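Virulence-associated protein I (Coxiella burnetii, PDB 3TRB) probably binds DNA as the HigA-type antidote of a toxin-antitoxin (addiction) module. Local coordinates at residues N31-A34 with K35-I39; R52-A56 with D57-R61; Y80-K83 with M84-K88. One frame throughout, in Å; residues are numbered along the deposited sequence. Where two conformers were deposited one is given.

Contact 1 of 3, residues N31-A34 with K35-I39; sequences NQLA and KHLAI
The carbonyl oxygen of Ala34 accepts from Ile39 N, and more weakly from Ala38 N, where helix 30-37 ends. Ile39 N reaches Ala34 O at 3.0 Å with an N-H...O angle of 162°. Ala38 N, although only 2.8 Å from Ala34 O, is bent to 116° and counts as weak. The bond from Ile39 N to Ala34 O, together with a weak one from Ala38 N to Lys35 O, defines a Schellman motif that closes the helix, with Ala38 at positive phi as its C-prime residue.

Upstream, ordinary i to i+4 bonds satisfy the carbonyls of Asn31, Gln32 and Leu33 through the amides of Lys35, His36 and Leu37. Gln32 O also has His36 CD2 at 3.0 Å, placed obliquely to the imidazole ring. The polar side-chain ends look elsewhere: Asn31 OD1 bonds to Thr41 OG1, Gln32 OE1 to Ser29 N, and His36 ND1 to Thr98 OG1 of the second subunit.

The apolar part is a leucine pair. Leu33 CB points away from the following turn, but with CG anti to the backbone N (chi1 179°) the chain swings its end back, and the two leucines cross obliquely with Leu33 CD1 3.6 Å from Leu37 CG.

Both leucines pack on Phe65 of helix 56-66, whose ring also stacks with His36; Leu33 further touches helices 14-24 and 41-48, while Ala34 and Ile39 lie against Val44 of helix 41-48.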
loop_
_atom_site.group_PDB
_atom_site.type_symbol
_atom_site.label_atom_id
_atom_site.label_comp_id
_atom_site.label_asym_id
_atom_site.label_seq_id
_atom_site.Cartn_x
_atom_site.Cartn_y
_atom_site.Cartn_z
ATOM N N ASN A 31 14.467 -27.668 24.060
ATOM C CA ASN A 31 15.850 -27.337 24.392
ATOM C C ASN A 31 16.771 -27.405 23.179
ATOM O O ASN A 31 17.601 -26.521 22.971
ATOM C CB ASN A 31 16.374 -28.250 25.504
ATOM C CG ASN A 31 16.088 -27.706 26.889
ATOM O OD1 ASN A 31 16.781 -26.811 27.372
ATOM N ND2 ASN A 31 15.067 -28.251 27.542
ATOM N N GLN A 32 16.620 -28.459 22.384
ATOM C CA GLN A 32 17.422 -28.630 21.177
ATOM C C GLN A 32 17.239 -27.456 20.221
ATOM O O GLN A 32 18.213 -26.893 19.722
ATOM C CB GLN A 32 17.068 -29.941 20.471
ATOM C CG GLN A 32 17.551 -31.189 21.192
ATOM C CD GLN A 32 17.152 -32.462 20.472
ATOM O OE1 GLN A 32 16.011 -32.912 20.569
ATOM N NE2 GLN A 32 18.093 -33.051 19.744
ATOM N N LEU A 33 15.986 -27.093 19.968
ATOM C CA LEU A 33 15.682 -25.975 19.082
ATOM C C LEU A 33 16.241 -24.670 19.636
ATOM O O LEU A 33 16.836 -23.879 18.904
ATOM C CB LEU A 33 14.172 -25.846 18.870
ATOM C CG LEU A 33 13.737 -24.688 17.971
ATOM C CD1 LEU A 33 14.383 -24.800 16.595
ATOM C CD2 LEU A 33 12.222 -24.628 17.855
ATOM N N ALA A 34 16.045 -24.452 20.933
ATOM C CA ALA A 34 16.518 -23.240 21.591
ATOM C C ALA A 34 18.022 -23.063 21.410
ATOM O O ALA A 34 18.497 -21.958 21.149
ATOM C CB ALA A 34 16.154 -23.262 23.068
ATOM N N LYS A 35 18.770 -24.154 21.551
ATOM C CA LYS A 35 20.213 -24.118 21.335
ATOM C C LYS A 35 20.546 -23.800 19.881
ATOM O O LYS A 35 21.437 -22.999 19.601
ATOM C CB LYS A 35 20.864 -25.441 21.745
ATOM C CG LYS A 35 21.100 -25.588 23.239
ATOM C CD LYS A 35 21.962 -26.806 23.536
ATOM C CE LYS A 35 22.356 -26.869 25.003
ATOM N NZ LYS A 35 23.269 -28.013 25.283
ATOM N N HIS A 36 19.826 -24.434 18.961
ATOM C CA HIS A 36 20.025 -24.198 17.535
ATOM C C HIS A 36 19.763 -22.740 17.167
ATOM O O HIS A 36 20.476 -22.161 16.347
ATOM C CB HIS A 36 19.122 -25.112 16.703
ATOM C CG HIS A 36 19.592 -26.534 16.636
ATOM N ND1 HIS A 36 20.842 -26.884 16.180
ATOM C CD2 HIS A 36 18.967 -27.694 16.950
ATOM C CE1 HIS A 36 20.975 -28.198 16.225
ATOM N NE2 HIS A 36 19.852 -28.713 16.688
ATOM N N LEU A 37 18.737 -22.154 17.777
ATOM C CA LEU A 37 18.338 -20.786 17.461
ATOM C C LEU A 37 19.072 -19.766 18.322
ATOM O O LEU A 37 19.047 -18.570 18.035
ATOM C CB LEU A 37 16.827 -20.614 17.644
ATOM C CG LEU A 37 15.929 -21.526 16.805
ATOM C CD1 LEU A 37 14.464 -21.202 17.048
ATOM C CD2 LEU A 37 16.272 -21.392 15.332
ATOM N N ALA A 38 19.725 -20.246 19.376
ATOM C CA ALA A 38 20.425 -19.376 20.316
ATOM C C ALA A 38 19.459 -18.450 21.053
ATOM O O ALA A 38 19.699 -17.248 21.167
ATOM C CB ALA A 38 21.507 -18.571 19.606
ATOM N N ILE A 39 18.366 -19.020 21.549
ATOM C CA ILE A 39 17.392 -18.272 22.336
ATOM C C ILE A 39 17.022 -19.070 23.580
ATOM O O ILE A 39 17.210 -20.287 23.615
ATOM C CB ILE A 39 16.115 -17.964 21.524
ATOM C CG1 ILE A 39 15.459 -19.261 21.044
ATOM C CG2 ILE A 39 16.433 -17.054 20.347
ATOM C CD1 ILE A 39 14.208 -19.043 20.217
#

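Contact 2 of 3, residues R52-A56 with D57-R61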
loop_
_atom_site.group_PDB
_atom_site.type_symbol
_atom_site.label_atom_id
_atom_site.label_comp_id
_atom_site.label_asym_id
_atom_site.label_seq_id
_atom_site.Cartn_x
_atom_site.Cartn_y
_atom_site.Cartn_z
ATOM N N ARG A 52 3.141 -17.112 23.549
ATOM C CA ARG A 52 3.877 -15.975 23.013
ATOM C C ARG A 52 3.871 -15.990 21.491
ATOM O O ARG A 52 3.703 -17.037 20.867
ATOM C CB ARG A 52 5.311 -15.940 23.551
ATOM C CG ARG A 52 5.418 -15.601 25.036
ATOM C CD ARG A 52 4.798 -14.247 25.358
ATOM N NE ARG A 52 4.997 -13.871 26.757
ATOM C CZ ARG A 52 4.157 -14.168 27.744
ATOM N NH1 ARG A 52 3.048 -14.849 27.498
ATOM N NH2 ARG A 52 4.426 -13.783 28.984
ATOM N N SER A 53 4.049 -14.814 20.904
ATOM C CA SER A 53 4.001 -14.658 19.454
ATOM C C SER A 53 5.374 -14.825 18.816
ATOM O O SER A 53 6.396 -14.790 19.500
ATOM C CB SER A 53 3.431 -13.285 19.082
ATOM O OG SER A 53 2.124 -13.112 19.601
ATOM N N ILE A 54 5.390 -15.013 17.500
ATOM C CA ILE A 54 6.640 -15.027 16.752
ATOM C C ILE A 54 7.007 -13.606 16.349
ATOM O O ILE A 54 6.326 -12.988 15.528
ATOM C CB ILE A 54 6.548 -15.895 15.487
ATOM C CG1 ILE A 54 6.344 -17.366 15.857
ATOM C CG2 ILE A 54 7.802 -15.737 14.640
ATOM C CD1 ILE A 54 6.450 -18.308 14.679
ATOM N N THR A 55 8.079 -13.087 16.936
ATOM C CA THR A 55 8.563 -11.760 16.585
ATOM C C THR A 55 9.416 -11.835 15.325
ATOM O O THR A 55 9.731 -12.923 14.845
ATOM C CB THR A 55 9.399 -11.151 17.723
ATOM O OG1 THR A 55 10.572 -11.947 17.933
ATOM C CG2 THR A 55 8.588 -11.099 19.008
ATOM N N ALA A 56 9.785 -10.675 14.792
ATOM C CA ALA A 56 10.625 -10.622 13.601
ATOM C C ALA A 56 11.979 -11.279 13.850
ATOM O O ALA A 56 12.527 -11.945 12.973
ATOM C CB ALA A 56 10.805 -9.185 13.139
ATOM N N ASP A 57 12.514 -11.087 15.052
ATOM C CA ASP A 57 13.792 -11.684 15.419
ATOM C C ASP A 57 13.714 -13.207 15.405
ATOM O O ASP A 57 14.603 -13.882 14.887
ATOM C CB ASP A 57 14.242 -11.193 16.794
ATOM C CG ASP A 57 15.564 -11.793 17.219
ATOM O OD1 ASP A 57 16.617 -11.212 16.884
ATOM O OD2 ASP A 57 15.549 -12.849 17.883
ATOM N N THR A 58 12.643 -13.745 15.978
ATOM C CA THR A 58 12.447 -15.188 16.013
ATOM C C THR A 58 12.220 -15.732 14.608
ATOM O O THR A 58 12.713 -16.805 14.261
ATOM C CB THR A 58 11.262 -15.572 16.908
ATOM O OG1 THR A 58 11.506 -15.114 18.244
ATOM C CG2 THR A 58 11.075 -17.081 16.923
ATOM N N ALA A 59 11.473 -14.984 13.801
ATOM C CA ALA A 59 11.201 -15.382 12.426
ATOM C C ALA A 59 12.494 -15.523 11.627
ATOM O O ALA A 59 12.655 -16.468 10.856
ATOM C CB ALA A 59 10.267 -14.382 11.760
ATOM N N LEU A 60 13.411 -14.580 11.818
ATOM C CA LEU A 60 14.696 -14.605 11.125
ATOM C C LEU A 60 15.522 -15.815 11.538
ATOM O O LEU A 60 16.189 -16.435 10.711
ATOM C CB LEU A 60 15.480 -13.320 11.400
ATOM C CG LEU A 60 14.985 -12.045 10.711
ATOM C CD1 LEU A 60 15.740 -10.832 11.229
ATOM C CD2 LEU A 60 15.131 -12.168 9.204
ATOM N N ARG A 61 15.474 -16.149 12.824
ATOM C CA ARG A 61 16.216 -17.293 13.341
ATOM C C ARG A 61 15.626 -18.606 12.829
ATOM O O ARG A 61 16.357 -19.497 12.398
ATOM C CB ARG A 61 16.246 -17.268 14.869
ATOM C CG ARG A 61 16.901 -16.017 15.437
ATOM C CD ARG A 61 16.904 -16.012 16.955
ATOM N NE ARG A 61 17.591 -14.835 17.479
ATOM C CZ ARG A 61 18.903 -14.766 17.677
ATOM N NH1 ARG A 61 19.673 -15.807 17.395
ATOM N NH2 ARG A 61 19.445 -13.654 18.155
#
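The backbone bond from Ala59 N to Thr55 O, 2.9 Å long, ties the N-cap residue Thr55 to the first turn of helix 56-66, and Leu60 N to Ala56 O at 3.0 Å is the first such bond inside the helix. With chi1 at 64°, Thr55 OG1 lies between its own N and carbonyl carbon and points into the turn; there Thr55 OG1 and Thr58 OG1 share a weak hydrogen bond of 3.3 Å, the two side chains crossing at about a right angle.

Within the helix, one turn apart, Asp57 and Arg61 form a salt bridge, Arg61 NE to Asp57 OD2 at 2.9 Å. The oxygen lies within 1° of the guanidinium plane and is met on its syn side, 30° out of the carboxylate plane. Arg61 NH1 also pairs with Glu96 of the second subunit, placing this bridge at the subunit interface.

Packing is lighter. Ile54 turns CG2 over the helix start, 4.0 Å from Ala59 CB, and Leu60 CG sits 3.3 Å from Ala56 O. Beyond them, Ile54 meets Trp73 and Ala59 meets Leu74, both on helix 70-96, while Thr58 faces Arg43 and Ile47 of helix 41-48.

A threonine N-cap thus opens a helix within the all-helical Cro/C1-type helix-turn-helix fold, the family to which this chain belongs.

Contact 3 of 3, residues Y80-K83 with M84-K88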
loop_
_atom_site.group_PDB
_atom_site.type_symbol
_atom_site.label_atom_id
_atom_site.label_comp_id
_atom_site.label_asym_id
_atom_site.label_seq_id
_atom_site.Cartn_x
_atom_site.Cartn_y
_atom_site.Cartn_z
ATOM N N TYR A 80 -3.089 -16.151 12.430
ATOM C CA TYR A 80 -3.608 -16.433 13.761
ATOM C C TYR A 80 -4.169 -15.177 14.417
ATOM O O TYR A 80 -5.260 -15.201 14.988
ATOM C CB TYR A 80 -2.516 -17.047 14.640
ATOM C CG TYR A 80 -2.903 -17.196 16.093
ATOM C CD1 TYR A 80 -3.608 -18.308 16.535
ATOM C CD2 TYR A 80 -2.557 -16.228 17.026
ATOM C CE1 TYR A 80 -3.961 -18.449 17.865
ATOM C CE2 TYR A 80 -2.905 -16.361 18.357
ATOM C CZ TYR A 80 -3.606 -17.472 18.771
ATOM O OH TYR A 80 -3.951 -17.601 20.096
ATOM N N ASP A 81 -3.418 -14.083 14.336
ATOM C CA ASP A 81 -3.845 -12.817 14.927
ATOM C C ASP A 81 -5.161 -12.333 14.324
ATOM O O ASP A 81 -6.047 -11.868 15.038
ATOM C CB ASP A 81 -2.769 -11.742 14.751
ATOM C CG ASP A 81 -1.512 -12.034 15.548
ATOM O OD1 ASP A 81 -1.543 -12.942 16.406
ATOM O OD2 ASP A 81 -0.497 -11.345 15.319
ATOM N N ILE A 82 -5.281 -12.444 13.005
ATOM C CA ILE A 82 -6.486 -12.011 12.312
ATOM C C ILE A 82 -7.709 -12.798 12.776
ATOM O O ILE A 82 -8.752 -12.218 13.075
ATOM C CB ILE A 82 -6.336 -12.147 10.786
ATOM C CG1 ILE A 82 -5.311 -11.137 10.263
ATOM C CG2 ILE A 82 -7.675 -11.946 10.098
ATOM C CD1 ILE A 82 -4.963 -11.318 8.801
ATOM N N LYS A 83 -7.575 -14.118 12.843
ATOM C CA LYS A 83 -8.687 -14.967 13.257
ATOM C C LYS A 83 -9.080 -14.721 14.711
ATOM O O LYS A 83 -10.262 -14.753 15.055
ATOM C CB LYS A 83 -8.368 -16.446 13.018
ATOM C CG LYS A 83 -8.408 -16.852 11.553
ATOM C CD LYS A 83 -8.303 -18.359 11.388
ATOM C CE LYS A 83 -8.471 -18.770 9.934
ATOM N NZ LYS A 83 -7.424 -18.175 9.058
HETATM N N MSE A 84 -8.087 -14.473 15.559
HETATM C CA MSE A 84 -8.349 -14.146 16.957
HETATM C C MSE A 84 -9.047 -12.795 17.065
HETATM O O MSE A 84 -9.958 -12.620 17.873
HETATM C CB MSE A 84 -7.053 -14.136 17.769
HETATM C CG MSE A 84 -6.415 -15.506 17.950
HETATM SE SE MSE A 84 -7.515 -16.728 19.002
HETATM C CE MSE A 84 -7.565 -15.726 20.674
ATOM N N ALA A 85 -8.617 -11.844 16.242
ATOM C CA ALA A 85 -9.212 -10.512 16.231
ATOM C C ALA A 85 -10.653 -10.556 15.733
ATOM O O ALA A 85 -11.509 -9.815 16.217
ATOM C CB ALA A 85 -8.381 -9.567 15.376
ATOM N N LEU A 86 -10.916 -11.430 14.768
ATOM C CA LEU A 86 -12.262 -11.591 14.229
ATOM C C LEU A 86 -13.211 -12.181 15.267
ATOM O O LEU A 86 -14.370 -11.778 15.360
ATOM C CB LEU A 86 -12.242 -12.469 12.975
ATOM C CG LEU A 86 -11.693 -11.818 11.702
ATOM C CD1 LEU A 86 -11.483 -12.857 10.610
ATOM C CD2 LEU A 86 -12.622 -10.711 11.224
ATOM N N LYS A 87 -12.716 -13.137 16.044
ATOM C CA LYS A 87 -13.512 -13.751 17.101
ATOM C C LYS A 87 -13.834 -12.742 18.197
ATOM O O LYS A 87 -14.940 -12.725 18.736
ATOM C CB LYS A 87 -12.781 -14.958 17.695
ATOM C CG LYS A 87 -12.781 -16.192 16.805
ATOM C CD LYS A 87 -11.787 -17.237 17.296
ATOM C CE LYS A 87 -12.126 -17.728 18.695
ATOM N NZ LYS A 87 -13.379 -18.533 18.726
ATOM N N LYS A 88 -12.860 -11.895 18.516
ATOM C CA LYS A 88 -13.001 -10.937 19.606
ATOM C C LYS A 88 -13.799 -9.692 19.220
ATOM O O LYS A 88 -14.559 -9.163 20.030
ATOM C CB LYS A 88 -11.625 -10.530 20.138
ATOM C CG LYS A 88 -11.661 -9.486 21.243
ATOM C CD LYS A 88 -10.256 -9.135 21.707
ATOM C CE LYS A 88 -10.269 -8.015 22.737
ATOM N NZ LYS A 88 -8.897 -7.653 23.193
#
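Selenomethionine Met84 lies over one face of the Tyr80 ring, a CH-pi contact made by its CG. This carbon is 3.7 Å from the ring centroid and 18° off the ring normal, displaced toward the rim, with Tyr80 CZ nearest at 3.5 Å. The tyrosine ring is brought alongside the next turn because its CG is anti to the backbone N (chi1 172°), while Met84 is bent at both chi2 and chi3. A Met-aromatic contact accompanies it: Met84 SE stands 4.6 Å from the Tyr80 centroid, but obliquely, 36° off the normal, and nearer the phenol end, with Tyr80 OH at 3.8 Å.

Backbone hydrogen bonds are the regular i to i+4 series of an alpha helix. Met84 and Leu86 give their amides to the carbonyls of Tyr80 and Ile82. Ala85 N to Asp81 O is the shortest of the series at 2.8 Å. The longest, Lys87 N to Lys83 O, measures 3.1 Å. This is the middle of the long helix 70-96, the last in the chain.

Apolar contact on another side of the helix pairs Ile82 with Leu86, lying side by side and pointing the same way, Ile82 CG2 to Leu86 CD1 at 3.9 Å.

Pro11 packs against Tyr80, Met84 and Lys87, and His13 meets the Tyr80 ring edge-to-face; Ala85 and Leu86 press on Leu60 of the second subunit.

How the contacts relate
Contacts 1 and 2 touch directly, although their centres are 13 Å apart: Arg61 of contact 2 reaches the C-terminal end of helix 30-37, its NH1 making a weak hydrogen bond with Leu37 O and Arg61 CD lying 3.6 Å from Ile39 CG2. Both belong to the helix-turn-helix region of the chain. Contact 3 sits on the other side of the chain's centre from contact 1, with nearest atoms about 17 Å apart; from contact 2 it is separated by about 5 Å at the nearest atoms. All three touch the second subunit, and contacts 2 and 3 meet each other's counterparts there, Ala56 and Leu60 of one chain packing on Ala85 of the other.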